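Local coordinates for molybdenum cofactor biosynthesis protein (Pyrococcus furiosus, PDB 1XI8) that probably acts as a molybdopterin molybdotransferase, inserting molybdenum into molybdopterin during biosynthesis of the molybdenum cofactor, at residues 37-42 and 174-179; 188-193 and 323-328; 221-226 and 312-317; 235-240 and 256-261. One frame throughout, in Å; residues are numbered along the deposited sequence.

Contact 1 of 4, residues 37-42 and 174-179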
loop_
_atom_site.group_PDB
_atom_site.type_symbol
_atom_site.label_atom_id
_atom_site.label_comp_id
_atom_site.label_asym_id
_atom_site.label_seq_id
_atom_site.Cartn_x
_atom_site.Cartn_y
_atom_site.Cartn_z
ATOM N N VAL A 37 -8.064 14.103 -14.306
ATOM C CA VAL A 37 -7.209 13.077 -14.894
ATOM C C VAL A 37 -8.034 11.870 -15.281
ATOM O O VAL A 37 -8.988 11.522 -14.585
ATOM C CB VAL A 37 -6.069 12.619 -13.928
ATOM C CG1 VAL A 37 -5.235 13.812 -13.447
ATOM C CG2 VAL A 37 -6.628 11.850 -12.758
ATOM N N PRO A 38 -7.671 11.225 -16.400
ATOM C CA PRO A 38 -8.406 10.033 -16.838
ATOM C C PRO A 38 -8.388 8.957 -15.759
ATOM O O PRO A 38 -7.531 8.973 -14.875
ATOM C CB PRO A 38 -7.638 9.579 -18.087
ATOM C CG PRO A 38 -6.931 10.830 -18.577
ATOM C CD PRO A 38 -6.571 11.577 -17.322
ATOM N N LEU A 39 -9.340 8.040 -15.836
ATOM C CA LEU A 39 -9.487 7.000 -14.842
ATOM C C LEU A 39 -8.290 6.074 -14.828
ATOM O O LEU A 39 -7.870 5.617 -13.766
ATOM C CB LEU A 39 -10.754 6.206 -15.105
ATOM C CG LEU A 39 -12.052 6.763 -14.542
ATOM C CD1 LEU A 39 -13.124 5.701 -14.617
ATOM C CD2 LEU A 39 -11.852 7.170 -13.108
ATOM N N LYS A 40 -7.746 5.799 -16.011
ATOM C CA LYS A 40 -6.567 4.942 -16.175
ATOM C C LYS A 40 -5.383 5.440 -15.344
ATOM O O LYS A 40 -4.499 4.660 -14.981
ATOM C CB LYS A 40 -6.156 4.869 -17.657
ATOM N N ASP A 41 -5.362 6.732 -15.037
ATOM C CA ASP A 41 -4.228 7.306 -14.314
ATOM C C ASP A 41 -4.586 7.768 -12.893
ATOM O O ASP A 41 -3.727 8.229 -12.152
ATOM C CB ASP A 41 -3.607 8.449 -15.142
ATOM C CG ASP A 41 -3.309 8.027 -16.593
ATOM O OD1 ASP A 41 -3.370 8.881 -17.513
ATOM O OD2 ASP A 41 -3.032 6.826 -16.814
ATOM N N ALA A 42 -5.853 7.617 -12.514
ATOM C CA ALA A 42 -6.348 8.114 -11.225
ATOM C C ALA A 42 -6.012 7.257 -9.987
ATOM O O ALA A 42 -6.196 7.706 -8.853
ATOM C CB ALA A 42 -7.840 8.355 -11.306
ATOM N N ALA A 174 -13.845 1.816 -10.528
ATOM C CA ALA A 174 -14.939 1.080 -11.130
ATOM C C ALA A 174 -16.274 1.777 -10.875
ATOM O O ALA A 174 -17.142 1.786 -11.747
ATOM C CB ALA A 174 -14.966 -0.347 -10.617
ATOM N N LEU A 175 -16.446 2.364 -9.697
ATOM C CA LEU A 175 -17.688 3.066 -9.417
ATOM C C LEU A 175 -17.775 4.357 -10.241
ATOM O O LEU A 175 -18.843 4.703 -10.760
ATOM C CB LEU A 175 -17.870 3.334 -7.924
ATOM C CG LEU A 175 -19.207 3.962 -7.510
ATOM C CD1 LEU A 175 -20.395 3.208 -8.109
ATOM C CD2 LEU A 175 -19.330 4.041 -6.008
ATOM N N LEU A 176 -16.650 5.054 -10.378
ATOM C CA LEU A 176 -16.600 6.251 -11.200
ATOM C C LEU A 176 -16.989 5.958 -12.654
ATOM O O LEU A 176 -17.752 6.720 -13.267
ATOM C CB LEU A 176 -15.218 6.903 -11.109
ATOM C CG LEU A 176 -14.948 7.497 -9.724
ATOM C CD1 LEU A 176 -13.518 7.929 -9.535
ATOM C CD2 LEU A 176 -15.886 8.660 -9.488
ATOM N N LYS A 177 -16.480 4.860 -13.210
ATOM C CA LYS A 177 -16.840 4.481 -14.579
ATOM C C LYS A 177 -18.340 4.261 -14.684
ATOM O O LYS A 177 -18.965 4.676 -15.642
ATOM C CB LYS A 177 -16.109 3.217 -15.020
ATOM C CG LYS A 177 -16.260 2.885 -16.501
ATOM C CD LYS A 177 -15.348 3.768 -17.347
ATOM C CE LYS A 177 -15.558 3.547 -18.839
ATOM N NZ LYS A 177 -14.727 4.504 -19.650
ATOM N N ALA A 178 -18.915 3.608 -13.679
ATOM C CA ALA A 178 -20.343 3.323 -13.665
ATOM C C ALA A 178 -21.142 4.615 -13.673
ATOM O O ALA A 178 -22.216 4.680 -14.284
ATOM C CB ALA A 178 -20.700 2.497 -12.447
ATOM N N LEU A 179 -20.606 5.632 -12.993
ATOM C CA LEU A 179 -21.257 6.931 -12.878
ATOM C C LEU A 179 -20.977 7.854 -14.057
ATOM O O LEU A 179 -21.569 8.920 -14.157
ATOM C CB LEU A 179 -20.862 7.605 -11.573
ATOM C CG LEU A 179 -21.510 6.974 -10.349
ATOM C CD1 LEU A 179 -20.961 7.643 -9.128
ATOM C CD2 LEU A 179 -23.040 7.107 -10.407
#

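Contact 2 of 4, residues 188-193 and 323-328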
loop_
_atom_site.group_PDB
_atom_site.type_symbol
_atom_site.label_atom_id
_atom_site.label_comp_id
_atom_site.label_asym_id
_atom_site.label_seq_id
_atom_site.Cartn_x
_atom_site.Cartn_y
_atom_site.Cartn_z
ATOM N N VAL A 188 -4.131 18.343 -6.832
ATOM C CA VAL A 188 -2.811 18.518 -7.414
ATOM C C VAL A 188 -1.819 18.158 -6.324
ATOM O O VAL A 188 -1.898 18.696 -5.213
ATOM C CB VAL A 188 -2.561 19.974 -7.869
ATOM C CG1 VAL A 188 -1.187 20.099 -8.501
ATOM C CG2 VAL A 188 -3.684 20.468 -8.827
ATOM N N LYS A 189 -0.911 17.233 -6.621
ATOM C CA LYS A 189 0.045 16.769 -5.627
ATOM C C LYS A 189 0.818 17.948 -5.027
ATOM O O LYS A 189 1.320 18.791 -5.767
ATOM C CB LYS A 189 1.013 15.744 -6.241
ATOM C CG LYS A 189 0.386 14.381 -6.599
ATOM C CD LYS A 189 1.433 13.362 -7.126
ATOM C CE LYS A 189 0.914 11.936 -7.030
ATOM N NZ LYS A 189 1.745 10.910 -7.722
ATOM N N PRO A 190 0.883 18.039 -3.679
ATOM C CA PRO A 190 1.811 19.021 -3.120
ATOM C C PRO A 190 3.230 18.718 -3.595
ATOM O O PRO A 190 3.624 17.555 -3.650
ATOM C CB PRO A 190 1.688 18.832 -1.600
ATOM C CG PRO A 190 0.879 17.635 -1.389
ATOM C CD PRO A 190 0.139 17.313 -2.635
ATOM N N LYS A 191 3.973 19.754 -3.966
ATOM C CA LYS A 191 5.355 19.573 -4.368
ATOM C C LYS A 191 6.231 19.670 -3.130
ATOM O O LYS A 191 6.074 20.586 -2.332
ATOM C CB LYS A 191 5.764 20.609 -5.413
ATOM C CG LYS A 191 5.233 20.331 -6.810
ATOM C CD LYS A 191 5.453 21.543 -7.702
ATOM C CE LYS A 191 5.107 21.281 -9.170
ATOM N NZ LYS A 191 5.870 22.259 -10.014
ATOM N N VAL A 192 7.145 18.717 -2.971
ATOM C CA VAL A 192 7.973 18.657 -1.777
ATOM C C VAL A 192 9.450 18.769 -2.108
ATOM O O VAL A 192 10.056 17.832 -2.625
ATOM C CB VAL A 192 7.728 17.352 -0.975
ATOM C CG1 VAL A 192 8.619 17.308 0.281
ATOM C CG2 VAL A 192 6.253 17.215 -0.606
ATOM N N GLY A 193 10.035 19.917 -1.801
ATOM C CA GLY A 193 11.452 20.119 -2.065
ATOM C C GLY A 193 12.318 19.320 -1.118
ATOM O O GLY A 193 12.058 19.271 0.081
ATOM N N ALA A 323 -0.799 14.630 4.268
ATOM C CA ALA A 323 -2.198 14.220 4.300
ATOM C C ALA A 323 -3.118 15.404 4.542
ATOM O O ALA A 323 -4.144 15.535 3.883
ATOM C CB ALA A 323 -2.416 13.174 5.365
ATOM N N LYS A 324 -2.741 16.252 5.495
ATOM C CA LYS A 324 -3.478 17.483 5.787
ATOM C C LYS A 324 -3.569 18.370 4.546
ATOM O O LYS A 324 -4.636 18.911 4.249
ATOM C CB LYS A 324 -2.834 18.257 6.944
ATOM N N LEU A 325 -2.453 18.504 3.825
ATOM C CA LEU A 325 -2.398 19.309 2.604
ATOM C C LEU A 325 -3.315 18.832 1.485
ATOM O O LEU A 325 -3.973 19.643 0.841
ATOM C CB LEU A 325 -0.972 19.375 2.063
ATOM C CG LEU A 325 -0.047 20.378 2.730
ATOM C CD1 LEU A 325 1.262 20.403 1.992
ATOM C CD2 LEU A 325 -0.695 21.751 2.744
ATOM N N VAL A 326 -3.338 17.526 1.238
ATOM C CA VAL A 326 -4.178 16.978 0.182
ATOM C C VAL A 326 -5.567 16.608 0.688
ATOM O O VAL A 326 -6.465 16.342 -0.104
ATOM C CB VAL A 326 -3.542 15.750 -0.502
ATOM C CG1 VAL A 326 -2.281 16.151 -1.197
ATOM C CG2 VAL A 326 -3.278 14.620 0.510
ATOM N N GLY A 327 -5.736 16.601 2.007
ATOM C CA GLY A 327 -7.009 16.221 2.618
ATOM C C GLY A 327 -7.312 14.734 2.497
ATOM O O GLY A 327 -8.458 14.348 2.287
ATOM N N ALA A 328 -6.285 13.898 2.634
ATOM C CA ALA A 328 -6.452 12.453 2.518
ATOM C C ALA A 328 -7.065 11.813 3.756
ATOM O O ALA A 328 -6.676 12.121 4.884
ATOM C CB ALA A 328 -5.125 11.782 2.183
#

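Contact 3 of 4, residues 221-226 and 312-317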
loop_
_atom_site.group_PDB
_atom_site.type_symbol
_atom_site.label_atom_id
_atom_site.label_comp_id
_atom_site.label_asym_id
_atom_site.label_seq_id
_atom_site.Cartn_x
_atom_site.Cartn_y
_atom_site.Cartn_z
ATOM N N ILE A 221 16.962 9.630 -1.801
ATOM C CA ILE A 221 16.101 8.635 -2.423
ATOM C C ILE A 221 15.090 8.050 -1.447
ATOM O O ILE A 221 13.997 7.667 -1.845
ATOM C CB ILE A 221 16.915 7.485 -3.036
ATOM C CG1 ILE A 221 17.742 6.813 -1.951
ATOM C CG2 ILE A 221 17.833 8.003 -4.155
ATOM C CD1 ILE A 221 18.410 5.585 -2.421
ATOM N N MET A 222 15.446 7.981 -0.173
ATOM C CA MET A 222 14.499 7.466 0.805
ATOM C C MET A 222 13.309 8.419 0.956
ATOM O O MET A 222 12.163 7.983 0.954
ATOM C CB MET A 222 15.166 7.191 2.155
ATOM C CG MET A 222 14.297 6.364 3.071
ATOM S SD MET A 222 14.971 6.159 4.718
ATOM C CE MET A 222 15.154 7.850 5.245
ATOM N N LEU A 223 13.594 9.712 1.066
ATOM C CA LEU A 223 12.552 10.720 1.241
ATOM C C LEU A 223 11.688 10.851 0.005
ATOM O O LEU A 223 10.465 10.983 0.099
ATOM C CB LEU A 223 13.159 12.076 1.603
ATOM C CG LEU A 223 13.571 12.197 3.069
ATOM C CD1 LEU A 223 14.390 13.457 3.319
ATOM C CD2 LEU A 223 12.331 12.147 3.962
ATOM N N SER A 224 12.343 10.803 -1.151
ATOM C CA SER A 224 11.674 10.906 -2.435
ATOM C C SER A 224 10.623 9.818 -2.579
ATOM O O SER A 224 9.506 10.087 -3.014
ATOM C CB SER A 224 12.694 10.820 -3.567
ATOM O OG SER A 224 12.075 10.957 -4.831
ATOM N N ALA A 225 10.967 8.590 -2.218
ATOM C CA ALA A 225 9.982 7.526 -2.277
ATOM C C ALA A 225 8.912 7.703 -1.198
ATOM O O ALA A 225 7.723 7.489 -1.457
ATOM C CB ALA A 225 10.639 6.175 -2.170
ATOM N N LEU A 226 9.327 8.100 0.003
ATOM C CA LEU A 226 8.373 8.333 1.075
ATOM C C LEU A 226 7.316 9.363 0.681
ATOM O O LEU A 226 6.140 9.148 0.942
ATOM C CB LEU A 226 9.074 8.768 2.365
ATOM C CG LEU A 226 9.864 7.696 3.107
ATOM C CD1 LEU A 226 10.836 8.328 4.087
ATOM C CD2 LEU A 226 8.931 6.703 3.786
ATOM N N THR A 312 11.857 8.174 10.873
ATOM C CA THR A 312 11.051 8.406 12.062
ATOM C C THR A 312 10.319 9.737 11.990
ATOM O O THR A 312 9.114 9.803 12.223
ATOM C CB THR A 312 11.915 8.393 13.321
ATOM O OG1 THR A 312 12.423 7.077 13.513
ATOM C CG2 THR A 312 11.089 8.797 14.537
ATOM N N GLN A 313 11.064 10.784 11.658
ATOM C CA GLN A 313 10.517 12.114 11.518
ATOM C C GLN A 313 9.487 12.179 10.395
ATOM O O GLN A 313 8.488 12.891 10.506
ATOM C CB GLN A 313 11.642 13.133 11.299
ATOM C CG GLN A 313 12.513 13.369 12.527
ATOM C CD GLN A 313 13.782 14.160 12.223
ATOM O OE1 GLN A 313 14.254 14.218 11.080
ATOM N NE2 GLN A 313 14.347 14.766 13.255
ATOM N N PHE A 314 9.714 11.430 9.318
ATOM C CA PHE A 314 8.755 11.446 8.211
ATOM C C PHE A 314 7.399 10.908 8.637
ATOM O O PHE A 314 6.377 11.546 8.392
ATOM C CB PHE A 314 9.244 10.691 6.966
ATOM C CG PHE A 314 8.245 10.714 5.847
ATOM C CD1 PHE A 314 7.219 9.787 5.797
ATOM C CD2 PHE A 314 8.309 11.682 4.864
ATOM C CE1 PHE A 314 6.288 9.816 4.779
ATOM C CE2 PHE A 314 7.376 11.713 3.838
ATOM C CZ PHE A 314 6.369 10.779 3.798
ATOM N N HIS A 315 7.402 9.739 9.269
ATOM C CA HIS A 315 6.168 9.096 9.721
ATOM C C HIS A 315 5.472 9.814 10.877
ATOM O O HIS A 315 4.245 9.834 10.943
ATOM C CB HIS A 315 6.409 7.627 10.079
ATOM C CG HIS A 315 6.495 6.728 8.885
ATOM N ND1 HIS A 315 5.383 6.185 8.281
ATOM C CD2 HIS A 315 7.561 6.286 8.175
ATOM C CE1 HIS A 315 5.757 5.445 7.257
ATOM N NE2 HIS A 315 7.074 5.490 7.170
ATOM N N LEU A 316 6.239 10.410 11.782
ATOM C CA LEU A 316 5.627 11.094 12.911
ATOM C C LEU A 316 5.165 12.509 12.554
ATOM O O LEU A 316 4.301 13.063 13.219
ATOM C CB LEU A 316 6.569 11.105 14.120
ATOM C CG LEU A 316 6.949 9.752 14.734
ATOM C CD1 LEU A 316 7.723 9.954 15.999
ATOM C CD2 LEU A 316 5.727 8.914 15.012
ATOM N N PHE A 317 5.722 13.082 11.490
ATOM C CA PHE A 317 5.387 14.451 11.110
ATOM C C PHE A 317 5.031 14.685 9.628
ATOM O O PHE A 317 3.927 15.127 9.313
ATOM C CB PHE A 317 6.525 15.402 11.503
ATOM C CG PHE A 317 6.606 15.689 12.973
ATOM C CD1 PHE A 317 7.510 15.014 13.779
ATOM C CD2 PHE A 317 5.784 16.647 13.551
ATOM C CE1 PHE A 317 7.588 15.280 15.133
ATOM C CE2 PHE A 317 5.861 16.918 14.894
ATOM C CZ PHE A 317 6.765 16.232 15.690
#

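Contact 4 of 4, residues 235-240 and 256-261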
loop_
_atom_site.group_PDB
_atom_site.type_symbol
_atom_site.label_atom_id
_atom_site.label_comp_id
_atom_site.label_asym_id
_atom_site.label_seq_id
_atom_site.Cartn_x
_atom_site.Cartn_y
_atom_site.Cartn_z
ATOM N N ILE A 235 10.789 16.928 -5.430
ATOM C CA ILE A 235 11.603 17.768 -6.279
ATOM C C ILE A 235 12.982 17.866 -5.635
ATOM O O ILE A 235 13.139 18.415 -4.552
ATOM C CB ILE A 235 10.949 19.151 -6.451
ATOM C CG1 ILE A 235 9.582 18.980 -7.133
ATOM C CG2 ILE A 235 11.858 20.100 -7.235
ATOM C CD1 ILE A 235 8.750 20.216 -7.160
ATOM N N LEU A 236 13.980 17.299 -6.302
ATOM C CA LEU A 236 15.327 17.218 -5.754
ATOM C C LEU A 236 16.167 18.444 -6.070
ATOM O O LEU A 236 16.288 18.841 -7.226
ATOM C CB LEU A 236 16.024 15.958 -6.267
ATOM C CG LEU A 236 15.317 14.708 -5.754
ATOM C CD1 LEU A 236 15.679 13.507 -6.592
ATOM C CD2 LEU A 236 15.637 14.469 -4.275
ATOM N N TYR A 237 16.737 19.043 -5.034
ATOM C CA TYR A 237 17.616 20.186 -5.207
ATOM C C TYR A 237 19.065 19.772 -4.982
ATOM O O TYR A 237 19.972 20.588 -5.071
ATOM C CB TYR A 237 17.205 21.328 -4.283
ATOM C CG TYR A 237 15.885 21.936 -4.684
ATOM C CD1 TYR A 237 15.802 22.761 -5.803
ATOM C CD2 TYR A 237 14.721 21.689 -3.959
ATOM C CE1 TYR A 237 14.611 23.327 -6.191
ATOM C CE2 TYR A 237 13.514 22.255 -4.344
ATOM C CZ TYR A 237 13.475 23.075 -5.463
ATOM O OH TYR A 237 12.300 23.647 -5.879
ATOM N N GLY A 238 19.265 18.492 -4.695
ATOM C CA GLY A 238 20.601 17.941 -4.540
ATOM C C GLY A 238 21.239 18.248 -3.202
ATOM O O GLY A 238 20.556 18.594 -2.235
ATOM N N VAL A 239 22.561 18.109 -3.145
ATOM C CA VAL A 239 23.290 18.427 -1.933
ATOM C C VAL A 239 23.789 19.860 -2.038
ATOM O O VAL A 239 24.129 20.330 -3.121
ATOM C CB VAL A 239 24.479 17.446 -1.641
ATOM C CG1 VAL A 239 24.069 16.004 -1.915
ATOM C CG2 VAL A 239 25.665 17.784 -2.498
ATOM N N VAL A 240 23.798 20.562 -0.914
ATOM C CA VAL A 240 24.341 21.899 -0.884
ATOM C C VAL A 240 25.366 21.929 0.230
ATOM O O VAL A 240 25.149 21.336 1.284
ATOM C CB VAL A 240 23.250 23.009 -0.692
ATOM C CG1 VAL A 240 22.091 22.793 -1.653
ATOM C CG2 VAL A 240 22.752 23.057 0.735
ATOM N N ARG A 256 9.925 28.982 -3.087
ATOM C CA ARG A 256 9.240 29.583 -4.227
ATOM C C ARG A 256 8.496 28.549 -5.046
ATOM O O ARG A 256 7.451 28.837 -5.607
ATOM C CB ARG A 256 10.218 30.327 -5.155
ATOM C CG ARG A 256 10.921 31.518 -4.520
ATOM C CD ARG A 256 11.519 32.476 -5.575
ATOM N NE ARG A 256 12.553 31.866 -6.415
ATOM C CZ ARG A 256 13.855 31.937 -6.145
ATOM N NH1 ARG A 256 14.267 32.588 -5.061
ATOM N NH2 ARG A 256 14.743 31.355 -6.948
ATOM N N GLU A 257 9.041 27.346 -5.116
ATOM C CA GLU A 257 8.528 26.333 -6.022
ATOM C C GLU A 257 7.653 25.272 -5.355
ATOM O O GLU A 257 6.921 24.557 -6.036
ATOM C CB GLU A 257 9.705 25.669 -6.756
ATOM C CG GLU A 257 10.633 26.680 -7.429
ATOM C CD GLU A 257 11.771 26.047 -8.236
ATOM O OE1 GLU A 257 11.914 24.801 -8.248
ATOM O OE2 GLU A 257 12.535 26.808 -8.861
ATOM N N CYS A 258 7.729 25.172 -4.029
ATOM C CA CYS A 258 7.097 24.060 -3.312
ATOM C C CYS A 258 6.137 24.468 -2.219
ATOM O O CYS A 258 6.208 25.570 -1.689
ATOM C CB CYS A 258 8.158 23.144 -2.695
ATOM S SG CYS A 258 9.312 22.442 -3.876
ATOM N N ASP A 259 5.249 23.545 -1.887
ATOM C CA ASP A 259 4.289 23.719 -0.822
ATOM C C ASP A 259 4.904 23.263 0.505
ATOM O O ASP A 259 4.389 23.551 1.581
ATOM C CB ASP A 259 3.042 22.895 -1.129
ATOM C CG ASP A 259 2.491 23.159 -2.524
ATOM O OD1 ASP A 259 2.810 22.375 -3.452
ATOM O OD2 ASP A 259 1.748 24.158 -2.689
ATOM N N LEU A 260 6.018 22.551 0.423
ATOM C CA LEU A 260 6.638 21.986 1.600
ATOM C C LEU A 260 8.096 21.690 1.266
ATOM O O LEU A 260 8.394 21.214 0.175
ATOM C CB LEU A 260 5.893 20.714 1.982
ATOM C CG LEU A 260 5.819 20.202 3.411
ATOM C CD1 LEU A 260 5.478 21.299 4.383
ATOM C CD2 LEU A 260 4.766 19.106 3.462
ATOM N N VAL A 261 9.001 21.985 2.196
ATOM C CA VAL A 261 10.417 21.774 1.968
ATOM C C VAL A 261 11.046 20.940 3.077
ATOM O O VAL A 261 10.818 21.192 4.257
ATOM C CB VAL A 261 11.176 23.108 1.854
ATOM C CG1 VAL A 261 12.649 22.853 1.604
ATOM C CG2 VAL A 261 10.593 23.950 0.744
#

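Contact 1 of 4, residues 37-42 and 174-179
The apolar part of this contact rests on the branched end of L39, whose two methyls are shared between consecutive residues of helix 170-179. L39 CD2 lies 3.9 Å from L176 CB and 4.0 Å from L176 CD1, which places it against both the root and one branch of that leucine. Its other methyl, L39 CD1, sits 3.9 Å from K177 CB. The aliphatic shaft of K177 continues the same surface: CG stands anti to the backbone N (chi1 -171°) and the chain bends at chi2 (78°), which brings CD to 4.0 Å from L39 CD1. The lysine thus touches with its methylenes rather than its ammonium group. Against the backbone, L39 CD1 also approaches K177 N at 3.7 Å.

Both segments belong to the N-terminal region of this MoeA-family protein. The leucine follows strand 34-38, which pairs antiparallel with strand 183-187, and helix 170-179 runs just ahead of that second strand. V184 touches both L39 and L176, bridging the two sides.

Hydrogen bonds do not cross the interface; they act within each side. D41 N to P38 O and A42 N to L39 O, each 3.1 Å, curl the chain just after the strand, and L39 projects from this turn toward the helix. The second subunit adds I221, packed on L39, and D217, packed on K177.

Contact 2 of 4, residues 188-193 and 323-328
P190 turns its ring toward the last turn of helix 307-326 and divides it between two residues. P190 CB faces L325, with L325 CD1 at 3.9 Å, while the CG and CD side of the ring is modelled against the CG1 methyl of V326. The proline and valine side chains cross at about a right angle, and of the valine only the CG1 methyl comes near the ring. The modelled spacing there is too short for two carbons, which leaves the detail of this pair doubtful. The L325 side is better defined: its CG stands beside the backbone N and anti to the carbonyl carbon (chi1 -81°), and the extended chi2 (-175°) sends CD1 out to P190 CB.

The arrangement joins a strand entrance to a helix exit in the probable molybdopterin-binding domain, whose mixed sheet flanked by helices recalls the MogA fold. P190 immediately precedes strand 191-196, and P190 CA and L325 CA, 7.1 Å apart, are the nearest CA pair across the two segments.

Beyond V326 the helix stops at G327, which takes positive phi (71°). A328 N reaches back to A323 O at 3.0 Å, and a weak bond joins G327 N to K324 O, a pattern consistent with a Schellman motif. Around the ring, L322 of the same helix also touches P190, F231 packs on V326, and L260 of the neighbouring strand 260-263 packs on L325.

Contact 3 of 4, residues 221-226 and 312-317
L226 lays its CB over the centre of the F314 ring, 3.6 Å from the F314 centroid and 10° off the ring normal, a CH-pi contact over the face. F314 holds its CG anti to the backbone N (chi1 180°), a rotation that projects the phenyl group across the interhelical gap. L226 CG stands beside its own backbone N, opposite the carbonyl carbon, and carries the two methyls back along F314: L226 CD1 comes to 3.9 Å from F314 CG, while F314 CZ reaches L226 O at 3.3 Å. The other methyl, L226 CD2, diverges to H315 NE2 at 4.0 Å, the two side chains crossing at about a right angle. L223, one turn earlier, adds CD2 at 4.1 Å from F314 CD2, approaching the ring obliquely.

H315 is itself embedded among aromatic residues, meeting the rings of F311 and Y403. From the second subunit, P170 packs on L226.

The short helical segments run nearly parallel, crossing at -22° with axes 11.3 Å apart, a gap filled by F314 from one side and L226 and L223 from the other. Such parallel helices belong to the alpha/beta architecture of the probable molybdopterin-binding domain, here helices 219-229 and 307-326.

Contact 4 of 4, residues 235-240 and 256-261
Y237 reaches across to E257 and C258. CB points toward residues 256-261, and chi1 (-69°) sets CG beside the backbone N, directing the ring at the end of helix 244-257. Along one edge of the ring, CE1 comes to 3.7 Å from E257 OE1. Along the other, CE2 lies 4.2 Å from C258 SG, which sits near the ring plane, 5.5 Å from the Y237 centroid and 86° off the normal: a sulfur-aromatic contact at the edge.

At the tip, Y237 OH donates a hydrogen bond to E257 OE1 at 2.7 Å. The hydroxyl meets this oxygen from above the carboxylate plane, 51° out of it. E257 CB is also close, 3.4 Å from Y237 OH, so the phenol tip rests against the root of the glutamate as well as its head. The sulfur is near the tip too, with Y237 OH 3.8 Å from C258 SG. The other carboxylate oxygen, OE2, is held by a salt bridge to K253, one turn back, which would limit rotation of the acid group. C258 SG has a second apolar neighbour in I235 CD1, 4.0 Å away.

Strand 233-239, helix 244-257 and strand 260-263 form a beta-alpha-beta unit whose two parallel strands flank strand 191-196. The tyrosine lies between helix and sheet, touching A254 of the former and I195 of strand 191-196.

In the fold
Contact 1 lies apart, in the N-terminal region, its centre 21 Å from that of contact 2 and 29 Å and 32 Å from those of contacts 3 and 4; it closes along the chain before the others open. Contacts 2, 3 and 4 cluster with centres 14 to 15 Å apart and are nested, 4 inside 3 inside 2. Contacts 2 and 3 share helix 307-326. Contacts 2 and 4 share one sheet and touch directly: K191 N lies 2.9 Å from D259 OD1, a probable hydrogen bond. The dimer reunites the distant regions, since L39 and A174 of contact 1 pack on I221 and M222 of contact 3 in the second subunit.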